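PDB 2QIB: tetR-family transcriptional regulator from Streptomyces coelicolor A3, which probably binds regulatory DNA through an N-terminal helix-turn-helix and controls transcription. Local coordinates for the interface of chains A and B. Numbering follows the deposited sequence. Chains: chain A/B, tetR-family transcriptional regulator.

Contact 1: the interface of chains A and B. Residues chain A 166-167, 172-173, 178, 181; chain B 147-148, 151.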
ATOM      1  N   LEU A 166      -7.827  -4.211  -4.245  1.00 16.62           N
ATOM      2  CA  LEU A 166      -8.961  -3.484  -4.776  1.00 16.54           C
ATOM      3  C   LEU A 166      -9.599  -4.283  -5.911  1.00 17.09           C
ATOM      4  O   LEU A 166     -10.831  -4.239  -6.089  1.00 18.45           O
ATOM      5  CB  LEU A 166      -8.530  -2.076  -5.247  1.00 17.01           C
ATOM      6  CG  LEU A 166      -8.153  -1.151  -4.071  1.00 16.08           C
ATOM      7  CD1 LEU A 166      -7.295   0.047  -4.539  1.00 14.23           C
ATOM      8  CD2 LEU A 166      -9.448  -0.668  -3.315  1.00 20.28           C
ATOM      9  N   TRP A 167      -8.765  -5.009  -6.676  1.00 15.33           N
ATOM     10  CA  TRP A 167      -9.257  -5.853  -7.778  1.00 17.63           C
ATOM     11  C   TRP A 167     -10.215  -6.917  -7.220  1.00 17.33           C
ATOM     12  O   TRP A 167     -11.352  -7.065  -7.714  1.00 18.27           O
ATOM     13  CB  TRP A 167      -8.117  -6.482  -8.562  1.00 17.55           C
ATOM     14  CG  TRP A 167      -8.599  -7.533  -9.520  1.00 17.66           C
ATOM     15  CD1 TRP A 167      -9.384  -7.359 -10.634  1.00 19.21           C
ATOM     16  CD2 TRP A 167      -8.361  -8.939  -9.405  1.00 17.75           C
ATOM     17  NE1 TRP A 167      -9.596  -8.595 -11.262  1.00 19.47           N
ATOM     18  CE2 TRP A 167      -8.989  -9.570 -10.508  1.00 17.79           C
ATOM     19  CE3 TRP A 167      -7.619  -9.722  -8.499  1.00 18.41           C
ATOM     20  CZ2 TRP A 167      -8.918 -10.968 -10.709  1.00 19.01           C
ATOM     21  CZ3 TRP A 167      -7.558 -11.111  -8.685  1.00 18.48           C
ATOM     22  CH2 TRP A 167      -8.188 -11.712  -9.790  1.00 19.13           C
ATOM     23  N   ARG A 172     -14.319  -5.754 -10.868  1.00 20.62           N
ATOM     24  CA  ARG A 172     -15.043  -4.950 -11.848  1.00 22.77           C
ATOM     25  C   ARG A 172     -14.149  -4.505 -12.994  1.00 21.72           C
ATOM     26  O   ARG A 172     -14.639  -3.965 -13.983  1.00 24.29           O
ATOM     27  CB  ARG A 172     -15.641  -3.719 -11.180  1.00 23.48           C
ATOM     28  CG  ARG A 172     -16.981  -3.997 -10.472  1.00 28.58           C
ATOM     29  CD  ARG A 172     -17.570  -2.684  -9.949  1.00 31.60           C
ATOM     30  NE  ARG A 172     -16.718  -2.140  -8.903  1.00 34.83           N
ATOM     31  CZ  ARG A 172     -16.747  -0.881  -8.468  1.00 35.79           C
ATOM     32  NH1 ARG A 172     -17.612  -0.003  -8.984  1.00 33.48           N
ATOM     33  NH2 ARG A 172     -15.904  -0.510  -7.497  1.00 34.96           N
ATOM     34  N   ILE A 173     -12.846  -4.729 -12.855  1.00 21.03           N
ATOM     35  CA  ILE A 173     -11.858  -4.394 -13.894  1.00 19.52           C
ATOM     36  C   ILE A 173     -11.098  -5.673 -14.210  1.00 19.63           C
ATOM     37  O   ILE A 173     -10.655  -6.341 -13.286  1.00 19.40           O
ATOM     38  CB  ILE A 173     -10.862  -3.322 -13.375  1.00 18.77           C
ATOM     39  CG1 ILE A 173     -11.633  -2.105 -12.829  1.00 19.35           C
ATOM     40  CG2 ILE A 173      -9.815  -2.986 -14.451  1.00 20.46           C
ATOM     41  CD1 ILE A 173     -10.804  -1.137 -12.041  1.00 17.55           C
ATOM     42  N   LEU A 178      -5.241  -4.639 -15.329  1.00 15.23           N
ATOM     43  CA  LEU A 178      -4.511  -4.232 -14.095  1.00 15.05           C
ATOM     44  C   LEU A 178      -3.028  -4.646 -14.117  1.00 16.08           C
ATOM     45  O   LEU A 178      -2.158  -3.944 -13.568  1.00 16.69           O
ATOM     46  CB  LEU A 178      -5.239  -4.728 -12.863  1.00 16.06           C
ATOM     47  CG  LEU A 178      -6.598  -4.002 -12.678  1.00 13.24           C
ATOM     48  CD1 LEU A 178      -7.265  -4.520 -11.376  1.00 16.37           C
ATOM     49  CD2 LEU A 178      -6.595  -2.443 -12.688  1.00 19.37           C
ATOM     50  N   GLN A 181      -1.491  -2.212 -16.377  1.00 13.48           N
ATOM     51  CA  GLN A 181      -1.488  -0.960 -15.605  1.00 14.48           C
ATOM     52  C   GLN A 181      -0.362  -0.893 -14.587  1.00 14.14           C
ATOM     53  O   GLN A 181       0.318   0.141 -14.505  1.00 14.39           O
ATOM     54  CB  GLN A 181      -2.824  -0.803 -14.906  1.00 14.90           C
ATOM     55  CG  GLN A 181      -2.959   0.560 -14.120  1.00 17.12           C
ATOM     56  CD  GLN A 181      -4.390   0.930 -13.915  1.00 16.34           C
ATOM     57  OE1 GLN A 181      -5.066   1.310 -14.873  1.00 18.97           O
ATOM     58  NE2 GLN A 181      -4.856   0.903 -12.658  1.00 18.25           N
TER
ATOM     59  N   ALA B 147     -15.429   2.260 -11.534  1.00 19.33           N
ATOM     60  CA  ALA B 147     -14.486   1.336 -10.883  1.00 18.13           C
ATOM     61  C   ALA B 147     -13.030   1.782 -11.048  1.00 16.34           C
ATOM     62  O   ALA B 147     -12.239   1.718 -10.095  1.00 16.41           O
ATOM     63  CB  ALA B 147     -14.661  -0.045 -11.462  1.00 18.10           C
ATOM     64  N   ARG B 148     -12.683   2.190 -12.261  1.00 16.21           N
ATOM     65  CA  ARG B 148     -11.269   2.527 -12.555  1.00 16.67           C
ATOM     66  C   ARG B 148     -10.845   3.765 -11.769  1.00 16.96           C
ATOM     67  O   ARG B 148      -9.695   3.864 -11.334  1.00 18.01           O
ATOM     68  CB  ARG B 148     -11.052   2.719 -14.045  1.00 16.17           C
ATOM     69  CG  ARG B 148     -11.081   1.366 -14.790  1.00 17.64           C
ATOM     70  CD  ARG B 148     -11.265   1.545 -16.288  1.00 18.64           C
ATOM     71  NE  ARG B 148     -11.186   0.252 -16.963  1.00 19.92           N
ATOM     72  CZ  ARG B 148     -12.192  -0.615 -17.040  1.00 20.26           C
ATOM     73  NH1 ARG B 148     -13.393  -0.313 -16.519  1.00 20.57           N
ATOM     74  NH2 ARG B 148     -12.009  -1.770 -17.662  1.00 20.46           N
ATOM     75  N   LEU B 151     -10.350   2.738  -8.070  1.00 15.95           N
ATOM     76  CA  LEU B 151      -9.104   2.027  -7.866  1.00 17.29           C
ATOM     77  C   LEU B 151      -7.909   2.983  -7.944  1.00 17.24           C
ATOM     78  O   LEU B 151      -7.010   2.889  -7.125  1.00 17.50           O
ATOM     79  CB  LEU B 151      -8.979   0.845  -8.836  1.00 17.67           C
ATOM     80  CG  LEU B 151      -7.784  -0.093  -8.586  1.00 17.99           C
ATOM     81  CD1 LEU B 151      -8.141  -1.520  -8.984  1.00 19.53           C
ATOM     82  CD2 LEU B 151      -6.583   0.424  -9.361  1.00 16.10           C
TER
HETATM   83  O   HOH W   1      -7.830   1.572 -12.449  1.00 17.97           O
HETATM   84  O   HOH W   2     -14.814  -2.941 -16.303  1.00 39.89           O
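The backbone O of A:Arg172 and the guanidinium of B:Arg148 meet through a water, which lies 3.0 Å from B:Arg148 NH1 and is also approached, weakly, by NH2. A second water joins the amide NE2 of A:Gln181, 3.1 Å away along a nearly straight N-H (167°), to the backbone O of B:Arg148. Between these two bridges aliphatic groups pack together, as the end of helix 147-168 and the turn after it in one subunit meet the start of the same helix in the other, probably as part of the TetR-type dimer interface. A:Ile173, in that turn, sends CD1 to within 3.7 Å of B:Arg148 CG, while its other branch, CG2, lies over the rim of one face of that arginine's guanidinium. The guanidinium of A:Arg172 lies flat against B:Ala147, whose CB stands over the centre of one face, 3.7 Å from CZ; the bend at chi3 (-66°) folds the group back onto the methyl. With a serine in place of A:Arg172 this flat cover would be gone, and B:Ala147 would probably be left more open to water. B:Leu151 CD1 packs 3.8 Å from A:Leu166 CB and meets A:Leu178 CD1 tip to tip, whereas CD2 turns to A:Gln181, 3.8 Å from NE2.

Contact 2: the interface of chains A and B. Residues chain A 151, 154-155; chain B 162-163, 166-167.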
ATOM      1  N   LEU A 151      12.808   4.113  -2.490  1.00 16.92           N
ATOM      2  CA  LEU A 151      11.442   4.567  -2.173  1.00 16.72           C
ATOM      3  C   LEU A 151      10.483   4.250  -3.327  1.00 17.36           C
ATOM      4  O   LEU A 151       9.367   3.756  -3.095  1.00 16.45           O
ATOM      5  CB  LEU A 151      11.461   6.060  -1.868  1.00 17.21           C
ATOM      6  CG  LEU A 151      10.120   6.593  -1.350  1.00 18.20           C
ATOM      7  CD1 LEU A 151      10.261   7.704  -0.293  1.00 17.62           C
ATOM      8  CD2 LEU A 151       9.316   7.088  -2.520  1.00 17.73           C
ATOM      9  N   ARG A 154       9.870   0.330  -3.277  1.00 15.51           N
ATOM     10  CA  ARG A 154       9.033  -0.139  -2.184  1.00 15.74           C
ATOM     11  C   ARG A 154       7.617   0.441  -2.280  1.00 14.84           C
ATOM     12  O   ARG A 154       6.624  -0.247  -1.952  1.00 15.78           O
ATOM     13  CB  ARG A 154       9.709   0.167  -0.862  1.00 16.95           C
ATOM     14  CG  ARG A 154      11.054  -0.558  -0.691  1.00 17.19           C
ATOM     15  CD  ARG A 154      11.337  -0.688   0.810  1.00 22.33           C
ATOM     16  NE  ARG A 154      12.625  -1.315   1.116  1.00 23.48           N
ATOM     17  CZ  ARG A 154      12.827  -2.628   1.279  1.00 25.57           C
ATOM     18  NH1 ARG A 154      11.845  -3.515   1.122  1.00 25.26           N
ATOM     19  NH2 ARG A 154      14.029  -3.067   1.626  1.00 25.27           N
ATOM     20  N   SER A 155       7.502   1.684  -2.739  1.00 15.78           N
ATOM     21  CA  SER A 155       6.166   2.303  -2.826  1.00 16.17           C
ATOM     22  C   SER A 155       5.372   1.639  -3.976  1.00 16.21           C
ATOM     23  O   SER A 155       4.131   1.478  -3.857  1.00 16.66           O
ATOM     24  CB  SER A 155       6.230   3.831  -3.003  1.00 16.68           C
ATOM     25  OG  SER A 155       6.795   4.163  -4.242  1.00 19.39           O
TER
ATOM     26  N   SER B 162       2.459   4.864   1.931  1.00 15.48           N
ATOM     27  CA  SER B 162       3.759   4.202   1.803  1.00 16.43           C
ATOM     28  C   SER B 162       4.920   5.192   1.727  1.00 15.62           C
ATOM     29  O   SER B 162       5.962   5.026   2.383  1.00 16.14           O
ATOM     30  CB  SER B 162       3.752   3.294   0.584  1.00 16.81           C
ATOM     31  OG  SER B 162       5.015   2.609   0.468  1.00 21.32           O
ATOM     32  N   THR B 163       4.719   6.228   0.933  1.00 15.73           N
ATOM     33  CA  THR B 163       5.734   7.239   0.656  1.00 14.73           C
ATOM     34  C   THR B 163       6.081   7.952   1.967  1.00 15.31           C
ATOM     35  O   THR B 163       7.259   8.121   2.277  1.00 15.84           O
ATOM     36  CB  THR B 163       5.217   8.200  -0.378  1.00 14.08           C
ATOM     37  OG1 THR B 163       5.173   7.517  -1.645  1.00 14.96           O
ATOM     38  CG2 THR B 163       6.169   9.425  -0.505  1.00 14.88           C
ATOM     39  N   LEU B 166       8.062   5.546   4.294  1.00 16.59           N
ATOM     40  CA  LEU B 166       9.403   5.381   3.776  1.00 16.22           C
ATOM     41  C   LEU B 166      10.219   6.663   4.026  1.00 17.45           C
ATOM     42  O   LEU B 166      11.420   6.591   4.350  1.00 18.32           O
ATOM     43  CB  LEU B 166       9.365   5.029   2.272  1.00 16.94           C
ATOM     44  CG  LEU B 166       8.749   3.644   2.032  1.00 16.44           C
ATOM     45  CD1 LEU B 166       8.378   3.512   0.546  1.00 15.95           C
ATOM     46  CD2 LEU B 166       9.682   2.494   2.467  1.00 21.78           C
ATOM     47  N   TRP B 167       9.576   7.835   3.874  1.00 17.19           N
ATOM     48  CA  TRP B 167      10.272   9.107   4.145  1.00 17.40           C
ATOM     49  C   TRP B 167      10.819   9.139   5.580  1.00 18.48           C
ATOM     50  O   TRP B 167      11.982   9.537   5.795  1.00 19.59           O
ATOM     51  CB  TRP B 167       9.344  10.307   3.904  1.00 17.04           C
ATOM     52  CG  TRP B 167       9.924  11.628   4.354  1.00 15.67           C
ATOM     53  CD1 TRP B 167      11.032  12.279   3.845  1.00 17.60           C
ATOM     54  CD2 TRP B 167       9.443  12.429   5.425  1.00 17.17           C
ATOM     55  NE1 TRP B 167      11.247  13.457   4.537  1.00 18.19           N
ATOM     56  CE2 TRP B 167      10.285  13.585   5.504  1.00 15.52           C
ATOM     57  CE3 TRP B 167       8.362  12.307   6.322  1.00 16.78           C
ATOM     58  CZ2 TRP B 167      10.083  14.597   6.455  1.00 18.19           C
ATOM     59  CZ3 TRP B 167       8.164  13.332   7.289  1.00 17.79           C
ATOM     60  CH2 TRP B 167       9.024  14.452   7.334  1.00 17.23           C
TER
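Different first torsions bring A:Leu151 and B:Leu166 together: the leucine of chain A holds CG anti to its backbone N (chi1 -173°), and that of chain B holds CG anti to its carbonyl carbon (chi1 -67°). The two side chains meet at a slant, with A:Leu151 CD1 packed 3.8 Å from B:Leu166 CB and its CG near both CB and CD1 of the same partner. B:Leu166 then divides its branches. CD1 lies against the backbone of chain A, 3.8 Å from A:Leu151 O, and CD2 rests on the aliphatic part of A:Arg154, 4.0 Å from CD. That arginine runs extended from CG to NE and crosses the leucine at about a right angle, offering methylenes rather than its charge. Farther along the helices small residues permit close approach: the hydroxyl OG of B:Ser162 comes within 3.5 Å of A:Ser155 CA. The hydroxyl OG of A:Ser155 turns back to its own helix and hydrogen-bonds A:Leu151 O at 2.8 Å, tilted 27° from the carbonyl plane. Its CB faces the hydroxyls of B:Ser162 and B:Thr163. The patch packs helix 147-168 of one subunit against its counterpart in the other, a helix-to-helix contact that probably helps hold the TetR-type dimer together.

Contact 3: the interface of chains A and B. Residues chain A 224-225, 228, 230; chain B 218, 221-222, 225.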
ATOM      1  N   LEU A 224      -1.057   8.824 -24.505  1.00 19.27           N
ATOM      2  CA  LEU A 224      -1.102  10.023 -23.704  1.00 19.96           C
ATOM      3  C   LEU A 224      -0.990  11.288 -24.551  1.00 20.33           C
ATOM      4  O   LEU A 224      -1.621  12.311 -24.259  1.00 19.76           O
ATOM      5  CB  LEU A 224      -0.019   9.983 -22.616  1.00 19.41           C
ATOM      6  CG  LEU A 224      -0.255   8.924 -21.520  1.00 22.39           C
ATOM      7  CD1 LEU A 224       0.914   8.966 -20.555  1.00 25.59           C
ATOM      8  CD2 LEU A 224      -1.578   9.188 -20.782  1.00 21.58           C
ATOM      9  N   LEU A 225      -0.199  11.209 -25.618  1.00 20.53           N
ATOM     10  CA  LEU A 225      -0.114  12.319 -26.551  1.00 21.06           C
ATOM     11  C   LEU A 225      -1.479  12.539 -27.196  1.00 19.94           C
ATOM     12  O   LEU A 225      -1.944  13.683 -27.294  1.00 21.31           O
ATOM     13  CB  LEU A 225       0.991  12.075 -27.591  1.00 20.81           C
ATOM     14  CG  LEU A 225       2.409  12.258 -27.022  1.00 21.88           C
ATOM     15  CD1 LEU A 225       3.457  11.714 -28.048  1.00 21.94           C
ATOM     16  CD2 LEU A 225       2.677  13.730 -26.632  1.00 22.94           C
ATOM     17  N   SER A 228      -3.916  14.133 -24.837  1.00 28.64           N
ATOM     18  CA  SER A 228      -3.578  15.559 -24.677  1.00 29.75           C
ATOM     19  C   SER A 228      -4.005  16.402 -25.879  1.00 30.39           C
ATOM     20  O   SER A 228      -4.112  17.641 -25.780  1.00 29.54           O
ATOM     21  CB  SER A 228      -2.073  15.731 -24.458  1.00 30.00           C
ATOM     22  OG  SER A 228      -1.649  15.032 -23.307  1.00 31.67           O
ATOM     23  N   ARG A 230      -2.368  17.152 -28.579  1.00 34.52           N
ATOM     24  CA  ARG A 230      -1.323  18.062 -29.026  1.00 35.60           C
ATOM     25  C   ARG A 230      -1.373  18.295 -30.561  1.00 35.53           C
ATOM     26  O   ARG A 230      -1.831  17.430 -31.322  1.00 34.57           O
ATOM     27  CB  ARG A 230       0.028  17.470 -28.657  1.00 36.32           C
ATOM     28  CG  ARG A 230       0.973  18.457 -28.007  1.00 40.23           C
ATOM     29  CD  ARG A 230       1.000  18.252 -26.498  1.00 44.41           C
ATOM     30  NE  ARG A 230       2.366  17.964 -26.070  1.00 47.95           N
ATOM     31  CZ  ARG A 230       2.751  17.671 -24.828  1.00 48.77           C
ATOM     32  NH1 ARG A 230       1.884  17.632 -23.817  1.00 49.92           N
ATOM     33  NH2 ARG A 230       4.031  17.420 -24.604  1.00 48.81           N
TER
ATOM     34  N   GLY B 218       0.658  17.550 -17.992  1.00 45.25           N
ATOM     35  CA  GLY B 218       1.463  17.998 -19.136  1.00 45.49           C
ATOM     36  C   GLY B 218       2.954  17.747 -18.973  1.00 45.39           C
ATOM     37  O   GLY B 218       3.627  17.298 -19.906  1.00 45.64           O
ATOM     38  N   VAL B 221       3.684  14.014 -19.336  1.00 42.29           N
ATOM     39  CA  VAL B 221       3.642  13.612 -20.746  1.00 42.01           C
ATOM     40  C   VAL B 221       4.932  14.042 -21.456  1.00 42.22           C
ATOM     41  O   VAL B 221       5.532  13.262 -22.200  1.00 42.12           O
ATOM     42  CB  VAL B 221       2.364  14.149 -21.440  1.00 42.02           C
ATOM     43  CG1 VAL B 221       2.374  13.840 -22.929  1.00 40.77           C
ATOM     44  CG2 VAL B 221       1.109  13.560 -20.759  1.00 40.98           C
ATOM     45  N   ASP B 222       5.365  15.271 -21.182  1.00 43.09           N
ATOM     46  CA  ASP B 222       6.659  15.771 -21.648  1.00 43.93           C
ATOM     47  C   ASP B 222       7.825  14.901 -21.171  1.00 43.73           C
ATOM     48  O   ASP B 222       8.711  14.556 -21.956  1.00 43.92           O
ATOM     49  CB  ASP B 222       6.851  17.222 -21.202  1.00 44.48           C
ATOM     50  CG  ASP B 222       5.945  18.189 -21.953  1.00 46.02           C
ATOM     51  OD1 ASP B 222       5.596  17.898 -23.112  1.00 47.97           O
ATOM     52  OD2 ASP B 222       5.585  19.245 -21.387  1.00 48.95           O
ATOM     53  N   LEU B 225       7.898  11.543 -22.797  1.00 43.70           N
ATOM     54  CA  LEU B 225       8.391  11.795 -24.145  1.00 44.40           C
ATOM     55  C   LEU B 225       9.921  11.891 -24.074  1.00 44.41           C
ATOM     56  O   LEU B 225      10.620  11.151 -24.762  1.00 45.06           O
ATOM     57  CB  LEU B 225       7.781  13.090 -24.697  1.00 44.29           C
ATOM     58  CG  LEU B 225       7.001  13.100 -26.015  1.00 44.82           C
ATOM     59  CD1 LEU B 225       6.785  14.546 -26.456  1.00 44.49           C
ATOM     60  CD2 LEU B 225       7.651  12.268 -27.135  1.00 44.58           C
TER
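A:Leu225 CD2 packs 3.7 Å from B:Val221 CG1 where the C-terminal helices of two TetR-family subunits meet, helix 216-228 of chain A against 216-227 of chain B. The two side chains approach at a slant. The same leucine methyl also touches B:Leu225 CD1, at 4.2 Å, with these side chains nearly perpendicular. B:Val221 uses both branches: CG1, anti to the backbone N (chi1 175°), points to A:Leu225 and to the guanidinium of A:Arg230, whereas CG2 lies 4.0 Å from A:Ser228 OG and near the CB of A:Leu224. Beside this apolar core, A:Arg230 reaches over B:Val221 to the carboxylate of B:Asp222, and the opposite charges are paired as a salt bridge. The modelled approach of NH2 to OD1 is too short to be sound, so its detailed geometry is doubtful. The arginine comes from the coil that follows its helix, with bends at chi2 and chi3 directing the chain toward the partner. Its guanidinium has A:Leu225 CD2 over the rim of one face, 4.2 Å above the plane, and NH1 lies 3.9 Å from B:Val221 CG1. On the chain A side, A:Ser228 directs its hydroxyl to the carbonyl of A:Leu224 one helical turn earlier, a 2.9 Å hydrogen bond from OG to O. That bond holds OG in the position where it lies alongside B:Val221 CG2.

Contact 4: the interface of chains A and B. Residues chain A 191, 194, 201, 204-205, 208; chain B 227.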
ATOM      1  N   ALA A 191       9.686   7.573 -13.731  1.00 18.40           N
ATOM      2  CA  ALA A 191       9.840   8.805 -14.512  1.00 17.92           C
ATOM      3  C   ALA A 191       9.566  10.078 -13.701  1.00 18.14           C
ATOM      4  O   ALA A 191      10.230  11.103 -13.900  1.00 19.05           O
ATOM      5  CB  ALA A 191       8.963   8.784 -15.716  1.00 18.73           C
ATOM      6  N   ALA A 194      12.613  10.688 -11.603  1.00 22.34           N
ATOM      7  CA  ALA A 194      13.722  11.151 -12.477  1.00 23.87           C
ATOM      8  C   ALA A 194      13.814  12.681 -12.616  1.00 25.77           C
ATOM      9  O   ALA A 194      14.905  13.231 -12.906  1.00 27.12           O
ATOM     10  CB  ALA A 194      13.605  10.494 -13.845  1.00 23.44           C
ATOM     11  N   GLY A 201      17.453   9.788 -13.248  1.00 26.46           N
ATOM     12  CA  GLY A 201      17.253  10.031 -14.683  1.00 25.76           C
ATOM     13  C   GLY A 201      18.039   9.059 -15.556  1.00 25.07           C
ATOM     14  O   GLY A 201      17.530   8.528 -16.532  1.00 25.15           O
ATOM     15  N   VAL A 204      16.475   5.476 -15.458  1.00 22.03           N
ATOM     16  CA  VAL A 204      15.223   5.397 -16.200  1.00 23.21           C
ATOM     17  C   VAL A 204      15.455   5.445 -17.717  1.00 23.42           C
ATOM     18  O   VAL A 204      14.836   4.697 -18.493  1.00 23.65           O
ATOM     19  CB  VAL A 204      14.239   6.511 -15.728  1.00 23.94           C
ATOM     20  CG1 VAL A 204      12.915   6.395 -16.429  1.00 26.55           C
ATOM     21  CG2 VAL A 204      14.029   6.385 -14.243  1.00 22.89           C
ATOM     22  N   ARG A 205      16.375   6.299 -18.154  1.00 24.00           N
ATOM     23  CA  ARG A 205      16.726   6.307 -19.569  1.00 25.07           C
ATOM     24  C   ARG A 205      17.228   4.947 -20.041  1.00 24.99           C
ATOM     25  O   ARG A 205      16.827   4.484 -21.107  1.00 24.88           O
ATOM     26  CB  ARG A 205      17.753   7.403 -19.886  1.00 24.56           C
ATOM     27  CG  ARG A 205      17.151   8.793 -19.853  1.00 25.17           C
ATOM     28  CD  ARG A 205      18.091   9.856 -20.460  1.00 27.98           C
ATOM     29  NE  ARG A 205      19.363   9.966 -19.727  1.00 33.72           N
ATOM     30  CZ  ARG A 205      19.567  10.715 -18.640  1.00 35.77           C
ATOM     31  NH1 ARG A 205      18.585  11.450 -18.120  1.00 38.00           N
ATOM     32  NH2 ARG A 205      20.764  10.734 -18.062  1.00 34.85           N
ATOM     33  N   LEU A 208      14.279   2.345 -20.136  1.00 27.40           N
ATOM     34  CA  LEU A 208      13.479   2.591 -21.342  1.00 27.93           C
ATOM     35  C   LEU A 208      14.197   2.367 -22.696  1.00 28.34           C
ATOM     36  O   LEU A 208      13.551   2.083 -23.689  1.00 28.03           O
ATOM     37  CB  LEU A 208      12.833   3.969 -21.270  1.00 29.03           C
ATOM     38  CG  LEU A 208      11.916   4.093 -20.054  1.00 29.29           C
ATOM     39  CD1 LEU A 208      11.519   5.547 -19.828  1.00 31.35           C
ATOM     40  CD2 LEU A 208      10.668   3.188 -20.186  1.00 31.97           C
TER
ATOM     41  N   LEU B 227      12.259  11.247 -21.575  1.00 44.80           N
ATOM     42  CA  LEU B 227      13.048  10.146 -21.001  1.00 44.69           C
ATOM     43  C   LEU B 227      13.073   8.907 -21.903  1.00 44.80           C
ATOM     44  O   LEU B 227      13.929   8.034 -21.734  1.00 44.68           O
ATOM     45  CB  LEU B 227      12.565   9.775 -19.591  1.00 44.33           C
ATOM     46  CG  LEU B 227      12.927  10.746 -18.453  1.00 44.29           C
ATOM     47  CD1 LEU B 227      12.031  10.496 -17.256  1.00 42.57           C
ATOM     48  CD2 LEU B 227      14.400  10.664 -18.047  1.00 43.12           C
TER
HETATM   49  O   HOH W   3      15.536   6.187 -23.014  1.00 38.26           O
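B:Leu227 plugs into chain A between helices 175-194 and 198-209, burying 109 Å² of its surface there. On the tight side its two methyls take different walls. CD1 sits 3.8 Å from the CB of A:Ala191 and equally 3.8 Å from the CB of A:Ala194, residues on one helix whose small side chains let the leucine come close. CD2 packs against the other helix, 3.8 Å from A:Arg205 CG, with the arginine chain crossing the leucine at about a right angle. Bent at chi3 (-61°), A:Arg205 turns its guanidinium back along its own helix, where A:Gly201 O lies above the rim of one face, 3.5 Å from the plane. Replacing B:Leu227 with an alanine would probably open a gap between the two alanines and A:Arg205, since both methyls that touch these walls would be lost. Around the leucine's backbone the contact is looser. A:Leu208 CD1 approaches B:Leu227 O at 4.0 Å, and a water links the two backbones, 2.8 Å from B:Leu227 O and 2.9 Å from A:Arg205 O. The site docks the end of one subunit's C-terminal helix into the other subunit, probably fastening the terminal helices into the dimer.

Contacts 1 and 2 lie about 22 Å apart between the centres of their C-alpha atoms and share helix 147-168: Leu151 and Leu166 occur in both with the chains exchanged, so that this leucine pairing appears in each of its two symmetry-related copies, while the surrounding residues differ. Contacts 3 and 4, with centres about 16 Å apart, both draw on the C-terminal helix of chain B. Contact 1 and contact 4, whose C-alpha centres are about 26 Å apart, both use helix 175-194 of chain A. The interface thus combines a central helix pairing with C-terminal helices that dock on the partner subunit, which probably fixes how the two DNA-binding domains are spaced.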